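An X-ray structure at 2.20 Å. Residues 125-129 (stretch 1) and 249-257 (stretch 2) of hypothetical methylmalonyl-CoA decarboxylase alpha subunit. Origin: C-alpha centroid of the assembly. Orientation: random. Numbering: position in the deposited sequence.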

# COMPACT_ATOMS: atom_id res chain seq x y z
N VAL A 125 11.20 8.92 16.00
CA VAL A 125 11.82 9.99 15.22
C VAL A 125 12.93 9.54 14.25
O VAL A 125 13.47 10.35 13.49
CB VAL A 125 12.39 11.10 16.14
CG1 VAL A 125 11.27 11.70 17.01
CG2 VAL A 125 13.51 10.54 17.00
N GLY A 126 13.26 8.26 14.30
CA GLY A 126 14.29 7.74 13.41
C GLY A 126 15.70 8.18 13.77
O GLY A 126 16.45 8.67 12.91
N ALA A 127 16.09 8.02 15.03
CA ALA A 127 17.44 8.39 15.43
C ALA A 127 18.19 7.21 16.03
O ALA A 127 17.59 6.34 16.65
CB ALA A 127 17.41 9.55 16.42
N PRO A 128 19.52 7.16 15.83
CA PRO A 128 20.34 6.07 16.36
C PRO A 128 20.29 6.04 17.89
O PRO A 128 19.86 7.01 18.53
CB PRO A 128 21.75 6.42 15.88
CG PRO A 128 21.51 7.29 14.64
CD PRO A 128 20.33 8.12 15.06
N VAL A 129 20.73 4.93 18.47
CA VAL A 129 20.77 4.79 19.92
C VAL A 129 22.07 4.12 20.35
O VAL A 129 22.41 3.03 19.87
CB VAL A 129 19.61 3.92 20.46
CG1 VAL A 129 19.52 2.63 19.66
CG2 VAL A 129 19.85 3.59 21.93
N LEU A 249 32.02 5.66 13.96
CA LEU A 249 31.12 4.65 13.43
C LEU A 249 29.85 5.34 12.94
O LEU A 249 29.40 5.13 11.82
CB LEU A 249 30.78 3.62 14.50
CG LEU A 249 29.84 2.49 14.07
CD1 LEU A 249 30.44 1.79 12.84
CD2 LEU A 249 29.65 1.50 15.23
N LEU A 250 29.26 6.17 13.79
CA LEU A 250 28.03 6.88 13.43
C LEU A 250 28.21 7.71 12.15
O LEU A 250 27.28 7.81 11.35
CB LEU A 250 27.59 7.81 14.56
CG LEU A 250 26.94 7.17 15.79
CD1 LEU A 250 26.85 8.22 16.90
CD2 LEU A 250 25.55 6.63 15.43
N SER A 251 29.39 8.29 11.98
CA SER A 251 29.66 9.11 10.79
C SER A 251 29.47 8.32 9.50
O SER A 251 29.23 8.91 8.46
CB SER A 251 31.08 9.70 10.84
OG SER A 251 32.07 8.70 10.64
N TYR A 252 29.58 7.00 9.57
CA TYR A 252 29.42 6.18 8.37
C TYR A 252 27.98 5.70 8.16
O TYR A 252 27.63 5.21 7.07
CB TYR A 252 30.33 4.94 8.44
CG TYR A 252 31.80 5.19 8.21
CD1 TYR A 252 32.29 5.53 6.95
CD2 TYR A 252 32.71 5.08 9.26
CE1 TYR A 252 33.64 5.75 6.73
CE2 TYR A 252 34.07 5.30 9.05
CZ TYR A 252 34.53 5.63 7.79
OH TYR A 252 35.86 5.86 7.61
N LEU A 253 27.15 5.85 9.18
CA LEU A 253 25.77 5.37 9.09
C LEU A 253 24.68 6.42 8.93
O LEU A 253 24.86 7.58 9.32
CB LEU A 253 25.47 4.51 10.33
CG LEU A 253 26.61 3.59 10.78
CD1 LEU A 253 26.23 2.84 12.04
CD2 LEU A 253 26.95 2.61 9.67
N PRO A 254 23.54 6.04 8.32
CA PRO A 254 22.43 6.97 8.14
C PRO A 254 21.79 7.02 9.52
O PRO A 254 22.13 6.20 10.37
CB PRO A 254 21.54 6.24 7.14
CG PRO A 254 21.73 4.81 7.55
CD PRO A 254 23.24 4.74 7.70
N SER A 255 20.85 7.94 9.73
CA SER A 255 20.21 8.04 11.04
C SER A 255 19.20 6.92 11.21
O SER A 255 18.86 6.53 12.33
CB SER A 255 19.50 9.40 11.18
OG SER A 255 20.42 10.47 11.18
N ASN A 256 18.71 6.41 10.09
CA ASN A 256 17.72 5.34 10.10
C ASN A 256 17.68 4.72 8.71
O ASN A 256 18.32 5.22 7.78
CB ASN A 256 16.35 5.92 10.46
CG ASN A 256 15.96 7.07 9.56
OD1 ASN A 256 15.66 6.88 8.38
ND2 ASN A 256 15.97 8.28 10.10
N ASN A 257 16.93 3.63 8.57
CA ASN A 257 16.86 2.92 7.30
C ASN A 257 16.12 3.63 6.17
O ASN A 257 15.88 3.04 5.12
CB ASN A 257 16.26 1.53 7.52
CG ASN A 257 14.78 1.58 7.82
OD1 ASN A 257 14.23 2.64 8.14
ND2 ASN A 257 14.13 0.44 7.74

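Contact between residues 125-129 and 249-257 of the hypothetical methylmalonyl-CoA decarboxylase alpha subunit. The two stretches, at least 122 residues apart in sequence where they touch, bury 230 Å² between them, counting both sides. One hydrogen bond joins them: Asn256 ND2 donates to Gly126 O at 2.9 Å, with an N-H...O angle of 173°, so the bond is nearly straight. The CA-to-CB bond of Asn256 runs sideways to the other stretch; with chi1 at 54° (p) and chi2 at 70°, the amide is set so that ND2 reaches the carbonyl, while OD1 is hydrogen-bonded next to one of the stretches. Both ends of the amide are thus used, which suits asparagine, carrying a donor and an acceptor on one short side chain.

Gly126 is the first residue after a helix to leave helical phi/psi. Its phi of 72° by itself favours glycine, and the packing adds a second reason: an ideal CB here would lie 2.7 Å from Asn256 ND2, a clash with the very group that binds its carbonyl. The absent CB leaves room for Asn256 ND2. The backbones run close here, with Gly126 CA 5.3 Å from Asn256 CA and Ala127 CA 5.2 Å from Ser255 CA. Close approach is not always bonding: Gly126 O and Ser255 O are 3.3 Å apart, but both are acceptors and no hydrogen bond links them. Ala127 turns its methyl away, and its contact is through the backbone, Ala127 C lying 3.8 Å from Ser255 O.

Pro128 supplies the apolar part of the contact. Its CB points toward the second stretch, and the ring, puckered C-gamma exo, presents CB to Leu250 and CD to Ser255. Pro128 CD sits 3.5 Å from Ser255 O and 4.2 Å from Ser255 CB, so the ring packs on both backbone and side chain of the serine, whose chi1 is -66° (m). Pro128 CB meets Leu250 CD2 at 3.8 Å. Leu250 lies in the final part of a helix and points its CB toward the proline; with chi1 at -75° (m) and chi2 at 168° (t), CD1 is the branch trans to CA, and it is the other branch, CD2, that meets Pro128 CB. Pro128 and Leu250 are both buried, as befits their hydrocarbon surfaces. Beyond the proline, the CA-to-CB bond of Val129 points away, and the residue makes no contact. Leu253 points toward the first stretch, yet Leu253 CB comes no nearer than 6.5 Å to Pro128 CG.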